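Molybdopterin biosynthesis Mog protein (Mycobacterium tuberculosis, PDB 2G4R) probably acts in molybdenum cofactor biosynthesis, binding molybdopterin and, as in related MogA proteins, adenylylating it before the metal is inserted. Local coordinates at residues A[5-10]-A[61-66]; A[14-19]-A[42-47]; A[26-31]-A[137-142]; A[53-58]-A[82-87]; A[86-91]-A[114-119]. One frame throughout, in Å; residues are numbered along the deposited sequence.

Contact 1: A[5-10]-A[61-66]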
# COMPACT_ATOMS: atom_id res chain seq x y z
N SER A 5 5.45 -6.39 -23.51
CA SER A 5 5.73 -6.13 -22.06
C SER A 5 5.10 -4.86 -21.47
O SER A 5 5.12 -3.80 -22.10
CB SER A 5 7.23 -6.11 -21.76
OG SER A 5 7.85 -4.92 -22.20
N ALA A 6 4.55 -4.96 -20.26
CA ALA A 6 3.80 -3.83 -19.71
C ALA A 6 3.82 -3.82 -18.20
O ALA A 6 4.12 -4.85 -17.55
CB ALA A 6 2.32 -3.83 -20.26
N ARG A 7 3.56 -2.62 -17.65
CA ARG A 7 3.16 -2.46 -16.28
C ARG A 7 1.89 -1.63 -16.11
O ARG A 7 1.59 -0.75 -16.91
CB ARG A 7 4.27 -1.81 -15.51
CG ARG A 7 5.46 -2.72 -15.40
CD ARG A 7 6.44 -2.25 -14.42
NE ARG A 7 7.60 -3.16 -14.29
CZ ARG A 7 8.67 -2.87 -13.55
NH1 ARG A 7 8.72 -1.75 -12.83
NH2 ARG A 7 9.69 -3.72 -13.53
N ILE A 8 1.25 -1.84 -14.96
CA ILE A 8 0.05 -1.20 -14.53
C ILE A 8 0.30 -0.53 -13.19
O ILE A 8 0.76 -1.16 -12.23
CB ILE A 8 -1.09 -2.23 -14.31
CG1 ILE A 8 -1.38 -3.00 -15.59
CG2 ILE A 8 -2.39 -1.53 -13.89
CD1 ILE A 8 -2.30 -4.21 -15.34
N VAL A 9 -0.01 0.74 -13.13
CA VAL A 9 0.17 1.50 -11.93
C VAL A 9 -1.17 2.12 -11.61
O VAL A 9 -1.68 2.99 -12.33
CB VAL A 9 1.25 2.55 -12.15
CG1 VAL A 9 1.38 3.44 -10.93
CG2 VAL A 9 2.59 1.87 -12.58
N VAL A 10 -1.76 1.65 -10.53
CA VAL A 10 -3.00 2.20 -10.01
C VAL A 10 -2.63 3.16 -8.89
O VAL A 10 -1.94 2.77 -7.93
CB VAL A 10 -3.90 1.07 -9.49
CG1 VAL A 10 -5.22 1.65 -8.96
CG2 VAL A 10 -4.15 0.03 -10.57
N ALA A 61 13.24 -0.16 -16.46
CA ALA A 61 13.07 -1.56 -16.89
C ALA A 61 12.93 -1.79 -18.43
O ALA A 61 13.00 -2.95 -18.90
CB ALA A 61 11.87 -2.19 -16.17
N GLY A 62 12.64 -0.73 -19.18
CA GLY A 62 12.44 -0.82 -20.65
C GLY A 62 11.16 -1.50 -21.10
O GLY A 62 11.10 -2.15 -22.15
N VAL A 63 10.10 -1.38 -20.30
CA VAL A 63 8.81 -1.94 -20.67
C VAL A 63 8.26 -1.23 -21.92
O VAL A 63 8.50 -0.07 -22.11
CB VAL A 63 7.84 -1.86 -19.45
CG1 VAL A 63 7.46 -0.46 -19.08
CG2 VAL A 63 6.64 -2.58 -19.72
N ASP A 64 7.49 -1.93 -22.74
CA ASP A 64 6.88 -1.33 -23.96
C ASP A 64 5.75 -0.33 -23.60
O ASP A 64 5.55 0.70 -24.30
CB ASP A 64 6.29 -2.42 -24.87
CG ASP A 64 7.32 -3.46 -25.32
OD1 ASP A 64 8.43 -3.08 -25.73
OD2 ASP A 64 7.03 -4.66 -25.22
N VAL A 65 5.00 -0.64 -22.53
CA VAL A 65 3.82 0.15 -22.21
C VAL A 65 3.54 0.26 -20.73
O VAL A 65 3.59 -0.74 -19.97
CB VAL A 65 2.49 -0.40 -22.89
CG1 VAL A 65 1.38 0.61 -22.73
CG2 VAL A 65 2.68 -0.73 -24.36
N ILE A 66 3.24 1.45 -20.29
CA ILE A 66 2.75 1.64 -18.92
C ILE A 66 1.36 2.25 -18.95
O ILE A 66 1.14 3.32 -19.56
CB ILE A 66 3.69 2.53 -18.04
CG1 ILE A 66 5.11 2.02 -18.01
CG2 ILE A 66 3.10 2.71 -16.64
CD1 ILE A 66 6.12 3.09 -17.67

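Contact 2: A[14-19]-A[42-47]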
# COMPACT_ATOMS: atom_id res chain seq x y z
N ARG A 14 -5.49 5.29 -0.47
CA ARG A 14 -6.26 4.28 0.30
C ARG A 14 -6.03 2.88 -0.18
O ARG A 14 -5.77 1.97 0.62
CB ARG A 14 -7.76 4.57 0.24
CG ARG A 14 -8.15 5.84 1.01
CD ARG A 14 -9.55 6.32 0.63
NE ARG A 14 -9.81 7.69 1.10
CZ ARG A 14 -10.69 8.06 2.05
NH1 ARG A 14 -11.47 7.18 2.70
NH2 ARG A 14 -10.81 9.35 2.33
N ALA A 15 -6.13 2.67 -1.49
CA ALA A 15 -5.95 1.29 -2.03
C ALA A 15 -4.53 0.79 -1.79
O ALA A 15 -4.31 -0.38 -1.45
CB ALA A 15 -6.33 1.22 -3.50
N ALA A 16 -3.56 1.69 -1.90
CA ALA A 16 -2.15 1.31 -1.75
C ALA A 16 -1.85 0.87 -0.29
O ALA A 16 -1.01 -0.01 -0.04
CB ALA A 16 -1.27 2.50 -2.17
N ALA A 17 -2.57 1.46 0.66
CA ALA A 17 -2.48 1.12 2.07
C ALA A 17 -3.25 -0.16 2.40
O ALA A 17 -3.24 -0.58 3.55
CB ALA A 17 -2.98 2.27 2.93
N GLY A 18 -3.94 -0.75 1.41
CA GLY A 18 -4.69 -1.99 1.61
C GLY A 18 -6.01 -1.81 2.33
O GLY A 18 -6.53 -2.76 2.92
N VAL A 19 -6.56 -0.61 2.28
CA VAL A 19 -7.85 -0.33 2.93
C VAL A 19 -8.90 0.07 1.95
O VAL A 19 -9.90 0.63 2.34
CB VAL A 19 -7.74 0.71 4.07
CG1 VAL A 19 -6.81 0.18 5.16
CG2 VAL A 19 -7.30 2.08 3.54
N PRO A 42 -1.47 -5.47 -11.24
CA PRO A 42 -1.39 -4.05 -10.84
C PRO A 42 -0.41 -3.74 -9.71
O PRO A 42 -0.38 -4.47 -8.71
CB PRO A 42 -2.81 -3.74 -10.36
CG PRO A 42 -3.70 -4.79 -10.98
CD PRO A 42 -2.84 -6.01 -11.19
N GLN A 43 0.35 -2.64 -9.84
CA GLN A 43 1.04 -2.00 -8.69
C GLN A 43 0.19 -0.84 -8.22
O GLN A 43 -0.12 0.07 -8.98
CB GLN A 43 2.42 -1.41 -9.06
CG GLN A 43 3.11 -2.28 -10.05
CD GLN A 43 4.29 -1.67 -10.78
OE1 GLN A 43 4.99 -0.74 -10.30
NE2 GLN A 43 4.56 -2.26 -11.93
N VAL A 44 -0.18 -0.87 -6.96
CA VAL A 44 -1.02 0.13 -6.43
C VAL A 44 -0.13 0.99 -5.58
O VAL A 44 0.62 0.46 -4.74
CB VAL A 44 -2.18 -0.46 -5.60
CG1 VAL A 44 -3.12 0.67 -5.18
CG2 VAL A 44 -2.96 -1.50 -6.41
N VAL A 45 -0.17 2.29 -5.84
CA VAL A 45 0.72 3.23 -5.15
C VAL A 45 -0.06 4.49 -4.73
O VAL A 45 -1.13 4.79 -5.28
CB VAL A 45 1.96 3.68 -6.01
CG1 VAL A 45 2.76 2.52 -6.48
CG2 VAL A 45 1.53 4.55 -7.24
N ALA A 46 0.47 5.21 -3.74
CA ALA A 46 -0.14 6.46 -3.28
C ALA A 46 0.08 7.58 -4.28
O ALA A 46 0.99 7.51 -5.14
CB ALA A 46 0.40 6.88 -1.90
N ASP A 47 -0.74 8.62 -4.15
CA ASP A 47 -0.61 9.83 -4.97
C ASP A 47 0.74 10.46 -4.65
O ASP A 47 1.25 10.31 -3.57
CB ASP A 47 -1.64 10.89 -4.58
CG ASP A 47 -3.05 10.54 -4.95
OD1 ASP A 47 -3.40 10.30 -6.14
OD2 ASP A 47 -3.88 10.60 -4.02

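Contact 3: A[26-31]-A[137-142]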
# COMPACT_ATOMS: atom_id res chain seq x y z
N PRO A 26 -7.50 -4.76 -12.24
CA PRO A 26 -7.95 -5.99 -12.92
C PRO A 26 -8.53 -5.78 -14.34
O PRO A 26 -8.26 -6.59 -15.23
CB PRO A 26 -9.01 -6.55 -11.97
CG PRO A 26 -8.72 -5.87 -10.59
CD PRO A 26 -8.13 -4.56 -10.92
N ILE A 27 -9.29 -4.71 -14.55
CA ILE A 27 -9.77 -4.40 -15.88
C ILE A 27 -8.60 -4.24 -16.87
O ILE A 27 -8.59 -4.82 -17.96
CB ILE A 27 -10.71 -3.16 -15.93
CG1 ILE A 27 -11.96 -3.39 -15.06
CG2 ILE A 27 -11.06 -2.88 -17.41
CD1 ILE A 27 -12.74 -2.15 -14.75
N ILE A 28 -7.59 -3.47 -16.46
CA ILE A 28 -6.43 -3.22 -17.31
C ILE A 28 -5.66 -4.53 -17.54
O ILE A 28 -5.25 -4.83 -18.67
CB ILE A 28 -5.50 -2.11 -16.72
CG1 ILE A 28 -6.28 -0.80 -16.52
CG2 ILE A 28 -4.28 -1.85 -17.66
CD1 ILE A 28 -5.55 0.20 -15.69
N ALA A 29 -5.49 -5.33 -16.49
CA ALA A 29 -4.77 -6.61 -16.60
C ALA A 29 -5.43 -7.55 -17.59
O ALA A 29 -4.76 -8.23 -18.34
CB ALA A 29 -4.65 -7.24 -15.26
N GLY A 30 -6.74 -7.59 -17.61
CA GLY A 30 -7.47 -8.47 -18.50
C GLY A 30 -7.37 -8.01 -19.93
O GLY A 30 -7.18 -8.80 -20.85
N TRP A 31 -7.50 -6.70 -20.13
CA TRP A 31 -7.38 -6.13 -21.47
C TRP A 31 -5.96 -6.37 -22.03
O TRP A 31 -5.78 -6.70 -23.22
CB TRP A 31 -7.76 -4.66 -21.44
CG TRP A 31 -7.67 -3.91 -22.74
CD1 TRP A 31 -8.69 -3.60 -23.59
CD2 TRP A 31 -6.49 -3.32 -23.29
NE1 TRP A 31 -8.22 -2.88 -24.66
CE2 TRP A 31 -6.87 -2.68 -24.49
CE3 TRP A 31 -5.16 -3.25 -22.89
CZ2 TRP A 31 -5.96 -2.01 -25.30
CZ3 TRP A 31 -4.24 -2.58 -23.71
CH2 TRP A 31 -4.66 -1.97 -24.88
N ASP A 137 -13.49 2.47 -21.48
CA ASP A 137 -13.63 3.39 -22.63
C ASP A 137 -12.27 3.84 -23.19
O ASP A 137 -12.04 3.86 -24.40
CB ASP A 137 -14.43 4.65 -22.25
CG ASP A 137 -15.96 4.42 -22.10
OD1 ASP A 137 -16.50 3.43 -22.63
OD2 ASP A 137 -16.62 5.29 -21.43
N GLY A 138 -11.37 4.24 -22.29
CA GLY A 138 -10.04 4.66 -22.71
C GLY A 138 -9.20 3.51 -23.29
O GLY A 138 -8.45 3.71 -24.25
N LEU A 139 -9.32 2.29 -22.74
CA LEU A 139 -8.63 1.11 -23.33
C LEU A 139 -9.19 0.80 -24.73
O LEU A 139 -8.46 0.38 -25.61
CB LEU A 139 -8.73 -0.10 -22.41
CG LEU A 139 -8.05 0.00 -21.05
CD1 LEU A 139 -8.47 -1.18 -20.18
CD2 LEU A 139 -6.55 0.11 -21.25
N GLY A 140 -10.47 1.09 -24.94
CA GLY A 140 -11.08 0.94 -26.26
C GLY A 140 -10.47 1.89 -27.29
O GLY A 140 -10.25 1.54 -28.47
N VAL A 141 -10.17 3.10 -26.85
CA VAL A 141 -9.49 4.07 -27.69
C VAL A 141 -8.10 3.56 -27.99
O VAL A 141 -7.70 3.53 -29.14
CB VAL A 141 -9.41 5.44 -27.02
CG1 VAL A 141 -8.43 6.33 -27.74
CG2 VAL A 141 -10.73 6.03 -26.98
N LEU A 142 -7.38 3.14 -26.94
CA LEU A 142 -6.01 2.66 -27.09
C LEU A 142 -5.93 1.46 -28.02
O LEU A 142 -4.97 1.32 -28.75
CB LEU A 142 -5.39 2.27 -25.74
CG LEU A 142 -3.95 1.72 -25.73
CD1 LEU A 142 -2.95 2.77 -26.22
CD2 LEU A 142 -3.54 1.29 -24.32

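Contact 4: A[53-58]-A[82-87]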
# COMPACT_ATOMS: atom_id res chain seq x y z
N GLU A 53 8.22 7.46 -8.67
CA GLU A 53 9.05 6.29 -8.38
C GLU A 53 8.64 5.10 -9.22
O GLU A 53 9.49 4.48 -9.85
CB GLU A 53 8.98 5.91 -6.88
CG GLU A 53 9.79 4.67 -6.54
CD GLU A 53 9.69 4.27 -5.07
OE1 GLU A 53 8.65 4.59 -4.39
OE2 GLU A 53 10.67 3.63 -4.61
N ALA A 54 7.34 4.78 -9.25
CA ALA A 54 6.86 3.66 -10.09
C ALA A 54 7.13 3.85 -11.63
O ALA A 54 7.57 2.93 -12.34
CB ALA A 54 5.42 3.42 -9.84
N LEU A 55 6.94 5.05 -12.12
CA LEU A 55 7.12 5.32 -13.54
C LEU A 55 8.60 5.25 -13.92
O LEU A 55 8.95 4.64 -14.92
CB LEU A 55 6.51 6.65 -13.92
CG LEU A 55 4.98 6.77 -13.83
CD1 LEU A 55 4.57 8.14 -14.31
CD2 LEU A 55 4.28 5.73 -14.61
N HIS A 56 9.45 5.89 -13.14
CA HIS A 56 10.89 5.86 -13.44
C HIS A 56 11.38 4.42 -13.45
O HIS A 56 12.08 4.00 -14.35
CB HIS A 56 11.68 6.70 -12.45
CG HIS A 56 11.68 8.17 -12.77
ND1 HIS A 56 12.30 8.70 -13.89
CD2 HIS A 56 11.14 9.23 -12.11
CE1 HIS A 56 12.16 10.01 -13.89
NE2 HIS A 56 11.46 10.35 -12.83
N ASP A 57 10.96 3.65 -12.45
CA ASP A 57 11.32 2.28 -12.35
C ASP A 57 10.85 1.49 -13.56
O ASP A 57 11.54 0.60 -14.04
CB ASP A 57 10.76 1.68 -11.07
CG ASP A 57 11.53 2.12 -9.81
OD1 ASP A 57 12.55 2.87 -9.92
OD2 ASP A 57 11.10 1.73 -8.69
N ALA A 58 9.67 1.82 -14.09
CA ALA A 58 9.14 1.01 -15.15
C ALA A 58 9.84 1.34 -16.48
O ALA A 58 10.17 0.46 -17.28
CB ALA A 58 7.62 1.14 -15.21
N GLU A 82 1.25 15.48 -13.51
CA GLU A 82 2.54 16.10 -13.21
C GLU A 82 3.66 15.12 -13.14
O GLU A 82 4.71 15.33 -13.75
CB GLU A 82 2.48 16.89 -11.88
CG GLU A 82 1.75 18.19 -11.92
CD GLU A 82 0.22 18.09 -11.95
OE1 GLU A 82 -0.37 17.00 -11.73
OE2 GLU A 82 -0.40 19.14 -12.22
N HIS A 83 3.50 14.07 -12.35
CA HIS A 83 4.52 13.03 -12.27
C HIS A 83 4.83 12.31 -13.60
O HIS A 83 5.98 11.91 -13.82
CB HIS A 83 4.25 12.02 -11.17
CG HIS A 83 4.49 12.56 -9.80
ND1 HIS A 83 5.74 12.59 -9.22
CD2 HIS A 83 3.66 13.18 -8.93
CE1 HIS A 83 5.66 13.17 -8.03
NE2 HIS A 83 4.40 13.51 -7.82
N THR A 84 3.80 12.14 -14.44
CA THR A 84 3.91 11.51 -15.75
C THR A 84 4.69 12.43 -16.71
O THR A 84 5.64 11.99 -17.38
CB THR A 84 2.47 11.20 -16.31
OG1 THR A 84 1.75 10.40 -15.35
CG2 THR A 84 2.48 10.49 -17.65
N VAL A 85 4.25 13.68 -16.78
CA VAL A 85 4.94 14.68 -17.61
C VAL A 85 6.43 14.74 -17.21
O VAL A 85 7.27 14.87 -18.09
CB VAL A 85 4.34 16.09 -17.49
CG1 VAL A 85 5.30 17.19 -18.18
CG2 VAL A 85 2.92 16.16 -18.10
N ALA A 86 6.74 14.65 -15.92
CA ALA A 86 8.14 14.74 -15.47
C ALA A 86 8.98 13.63 -16.06
O ALA A 86 10.11 13.86 -16.43
CB ALA A 86 8.24 14.71 -13.91
N VAL A 87 8.43 12.42 -16.13
CA VAL A 87 9.11 11.27 -16.67
C VAL A 87 9.16 11.27 -18.20
O VAL A 87 10.10 10.77 -18.80
CB VAL A 87 8.45 9.96 -16.17
CG1 VAL A 87 9.04 8.76 -16.78
CG2 VAL A 87 8.60 9.85 -14.66

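Contact 5: A[86-91]-A[114-119]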
# COMPACT_ATOMS: atom_id res chain seq x y z
N ALA A 86 6.74 14.65 -15.92
CA ALA A 86 8.14 14.74 -15.47
C ALA A 86 8.98 13.63 -16.06
O ALA A 86 10.11 13.86 -16.43
CB ALA A 86 8.24 14.71 -13.91
N VAL A 87 8.43 12.42 -16.13
CA VAL A 87 9.11 11.27 -16.67
C VAL A 87 9.16 11.27 -18.20
O VAL A 87 10.10 10.77 -18.80
CB VAL A 87 8.45 9.96 -16.17
CG1 VAL A 87 9.04 8.76 -16.78
CG2 VAL A 87 8.60 9.85 -14.66
N LEU A 88 8.15 11.84 -18.84
CA LEU A 88 8.01 11.76 -20.31
C LEU A 88 9.08 12.56 -21.04
O LEU A 88 9.49 13.61 -20.55
CB LEU A 88 6.64 12.28 -20.73
CG LEU A 88 5.46 11.33 -20.49
CD1 LEU A 88 4.09 11.91 -20.97
CD2 LEU A 88 5.71 10.05 -21.16
N ASP A 89 9.50 12.06 -22.20
CA ASP A 89 10.27 12.87 -23.16
C ASP A 89 9.32 13.87 -23.83
O ASP A 89 9.64 15.07 -23.94
CB ASP A 89 10.93 11.98 -24.23
CG ASP A 89 12.05 11.11 -23.68
OD1 ASP A 89 12.70 11.50 -22.68
OD2 ASP A 89 12.28 10.02 -24.23
N TYR A 90 8.13 13.39 -24.25
CA TYR A 90 7.12 14.27 -24.78
C TYR A 90 5.70 13.70 -24.64
O TYR A 90 5.54 12.49 -24.42
CB TYR A 90 7.40 14.55 -26.26
CG TYR A 90 7.57 13.30 -27.08
CD1 TYR A 90 6.46 12.60 -27.57
CD2 TYR A 90 8.84 12.84 -27.39
CE1 TYR A 90 6.61 11.45 -28.30
CE2 TYR A 90 9.01 11.69 -28.14
CZ TYR A 90 7.88 11.01 -28.60
OH TYR A 90 8.03 9.89 -29.32
N VAL A 91 4.71 14.56 -24.84
CA VAL A 91 3.28 14.15 -24.80
C VAL A 91 2.65 13.84 -26.18
O VAL A 91 3.08 14.34 -27.23
CB VAL A 91 2.37 15.20 -24.08
CG1 VAL A 91 2.81 15.36 -22.61
CG2 VAL A 91 2.40 16.49 -24.81
N ARG A 114 -7.19 15.23 -16.27
CA ARG A 114 -6.00 15.89 -16.77
C ARG A 114 -4.92 14.93 -17.27
O ARG A 114 -3.77 15.30 -17.42
CB ARG A 114 -5.40 16.78 -15.68
CG ARG A 114 -6.42 17.80 -15.20
CD ARG A 114 -5.72 18.72 -14.24
NE ARG A 114 -5.24 18.04 -13.03
CZ ARG A 114 -3.97 17.89 -12.68
NH1 ARG A 114 -2.97 18.36 -13.45
NH2 ARG A 114 -3.68 17.27 -11.57
N GLY A 115 -5.35 13.72 -17.60
CA GLY A 115 -4.43 12.68 -18.03
C GLY A 115 -3.66 13.12 -19.26
O GLY A 115 -4.16 13.87 -20.12
N VAL A 116 -2.42 12.69 -19.29
CA VAL A 116 -1.58 12.76 -20.46
C VAL A 116 -1.21 11.33 -20.91
O VAL A 116 -1.46 10.33 -20.22
CB VAL A 116 -0.33 13.61 -20.18
CG1 VAL A 116 -0.71 14.99 -19.76
CG2 VAL A 116 0.58 12.95 -19.10
N CYS A 117 -0.68 11.27 -22.11
CA CYS A 117 -0.04 10.11 -22.66
C CYS A 117 1.25 10.64 -23.27
O CYS A 117 1.32 11.81 -23.64
CB CYS A 117 -0.84 9.49 -23.78
SG CYS A 117 -2.53 8.87 -23.34
N GLY A 118 2.25 9.78 -23.42
CA GLY A 118 3.49 10.17 -24.09
C GLY A 118 4.44 9.04 -24.24
O GLY A 118 4.11 7.86 -23.96
N VAL A 119 5.66 9.40 -24.67
CA VAL A 119 6.77 8.48 -24.76
C VAL A 119 7.90 8.95 -23.84
O VAL A 119 8.17 10.18 -23.68
CB VAL A 119 7.26 8.30 -26.24
CG1 VAL A 119 8.47 7.41 -26.30
CG2 VAL A 119 6.16 7.78 -27.16

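Contact 1: A[5-10]-A[61-66]
R7, S5 and V63 carry most of this contact. S5 meets D64 through both backbone and side chain. Its N donates to D64 OD2 at 2.9 Å, reaching the carboxylate oxygen on the anti side and 21° out of the carboxylate plane. S5 OG sits between its own backbone N and carbonyl carbon (chi1 76°), and there it accepts a bond from D64 N at 3.1 Å. A weak bond also joins this hydroxyl to D64 OD2. V63 CG2 packs beside the same hydroxyl, 3.6 Å from S5 OG. S5 O takes V65 N at 3.2 Å, in the plane of the carbonyl group. The parallel ladder continues with R7 N donating to V65 O at 3.0 Å, nearly along the C=O axis. On one face of the sheet A6 CB lies 4.3 Å from V65 CB, while R7 and I66 project from the other. There the R7 side chain runs extended from CG to NE, and A61 CB covers one face of the guanidinium, 3.8 Å from NH2. A61 stands where helix 49-60 gives way to G62, which closes it with a Schellman motif. The I66 and V9 side chains run side by side, CG2 to CG2 4.2 Å, and I66 packs on A58 and L55 of that helix. R7 also meets S38 of the second subunit. Chemically, the contact passes from the polar cluster at S5 and D64 to apolar packing between V9 and I66. The carboxylate of D64 probably also polarises the N-H and hydroxyl of S5.

Contact 2: A[14-19]-A[42-47]
V44 reaches across to A15 and A16 through a single methyl. Its CB stands back, 4.6 Å from A16 CB, and the touching begins one atom further out. CG1, anti to the V44 backbone N (chi1 -174°), packs against the A16 backbone. It comes to 3.5 Å from A16 N and 3.7 Å from A15 CB, with A16 CB a little farther at 4.0 Å. CG2, the other branch, turns from the helix. The helix answers with A16 CB, which points toward the strand and settles against the peptide link between V45 and A46, 3.5 Å from V45 C and 3.6 Å from A46 N. No hydrogen bond crosses; methyl groups and backbone atoms do all the touching. The short helix ends in a Schellman motif, in which G18 N returns to A15 O. Around it, S12 OG receives A15 N and S13 OG receives D47 N, so the same turn is also tied to the far end of the strand segment. Other subunits close in here: Q41 of the second subunit touches V44, and P26 of the third touches A46. The contact belongs to the alpha/beta fold of a probable molybdopterin-binding domain: helix 13-16, following strand 6-11, packs against the neighbouring parallel edge strand 43-45 near the subunit interfaces of the trimer.

Contact 3: A[26-31]-A[137-142]
W31 holds CG anti to its backbone N (chi1 179°), which places CG on the side toward helix 132-143, while L139 sets its own CG beside its backbone N. L139 CB comes down on one face of the indole, 3.6 Å from the centroid of the five-membered ring and 11° off its normal, a CH-pi contact. The two L139 methyls spread from there: CD1 lies 3.8 Å from W31 CB, near the root of the side chain, and CD2 lies 4.0 Å from W31 CE3 on the six-membered ring. The CD1 branch also meets the preceding turn, touching I27 CG2 at 4.2 Å and I28 CG1 at 4.3 Å. L142 crosses the W31 side chain at about a right angle, bringing CD2 to 3.5 Å from W31 CH2. The two helix segments run roughly parallel, their axes 11.1 Å apart and crossing at -25°, and the indole bridges much of that gap. W31 and L142 both reach I67 of strand 65-69 in the sheet beneath, and H35 stacks on W31. W31 NE1 lies 3.4 Å from L139 O. Cohesion here rests mainly on dispersion between the indole and leucine carbons. The large flat ring lets a single leucine touch it from CB to both methyls, and the neighbouring isoleucines carry the apolar seam along the helix.

Contact 4: A[53-58]-A[82-87]
V87 CG2 rests over one face of the H56 imidazole, 3.6 Å from the ring centroid and 15° off its normal, making a CH-pi contact. It is offset toward the rim, with NE2 the nearest ring atom at 3.4 Å. The two side chains overlap, heading opposite ways. The same methyl also meets L55 CB at 3.9 Å, so V87 fits between consecutive residues of helix 49-60. T84, one turn before V87 on helix 80-87, is touched by L55 CD1, which lies 3.7 Å from T84 CA and 3.8 Å from T84 OG1, the two side chains slanting across one another. The T84 hydroxyl finds its polar partners in T80 O and N127 OD1, which fix it while its side still packs on leucine. L55 in turn lies on I66 and T68 of strand 65-69. The axes of the two helix segments approach to 9.7 Å at an angle of 29°. With no hydrogen bond crossing, the helices adhere through dispersion: leucine packs toward the sheet, V87 links it to H56 at the outer margin, and the imidazole offers its flat face, an approach that employs neither ring nitrogen as a donor or acceptor.

Contact 5: A[86-91]-A[114-119]
V119 O is gripped by two backbone donors in succession, D89 N at 2.7 Å and Y90 N at 3.3 Å, both in the plane of its carbonyl group. V119 N in turn donates to Y90 O at 3.1 Å. D89 OD2 bonds to G121 N, adding a side-chain link just past the strand segment. Y90 CG takes the position between its backbone N and carbonyl carbon (chi1 53°), and the side chain runs beside V119; CZ comes to 3.6 Å from V119 CB. Next along, V91 and G118 form a non-hydrogen-bonded pair with CA atoms 4.0 Å apart. With no side chain at G118, Y90 O can approach its CA to 3.1 Å, and L88 occupies the space beside it: L88 CD2 lies 3.5 Å from G118 C, while CD1 reaches V116 CG2 at 4.1 Å. L88 also packs on I125 of strand 123-128, the next strand inward. D89 and Y90 together opposite V119 make a classic beta bulge, here where the chain leaves helix 80-87 and enters strand 90-91, the outermost strand of the antiparallel part of this mixed sheet.

Overall arrangement
From the N terminus, strand 6-11 enters contact 1, whose loop closes only at strand 65-69. Nested inside it is contact 2, which joins the turn after strand 6-11 to edge strand 43-45. Contact 3 starts between the two segments of contact 2 and closes near the C-terminal end, joining helix 24-34 to helix 132-143, so it crosses contacts 1 and 2 and encloses contacts 4 and 5. Contact 4 opens before contact 1 closes, crossing it, and ties helix 49-60 to helix 80-87. Contact 5 begins on the end of that helix, sharing A86 and V87, and pairs strand 90-91 with strand 117-120 at the antiparallel edge. Contacts 3 and 4 lie on opposite sides of the chain's centre.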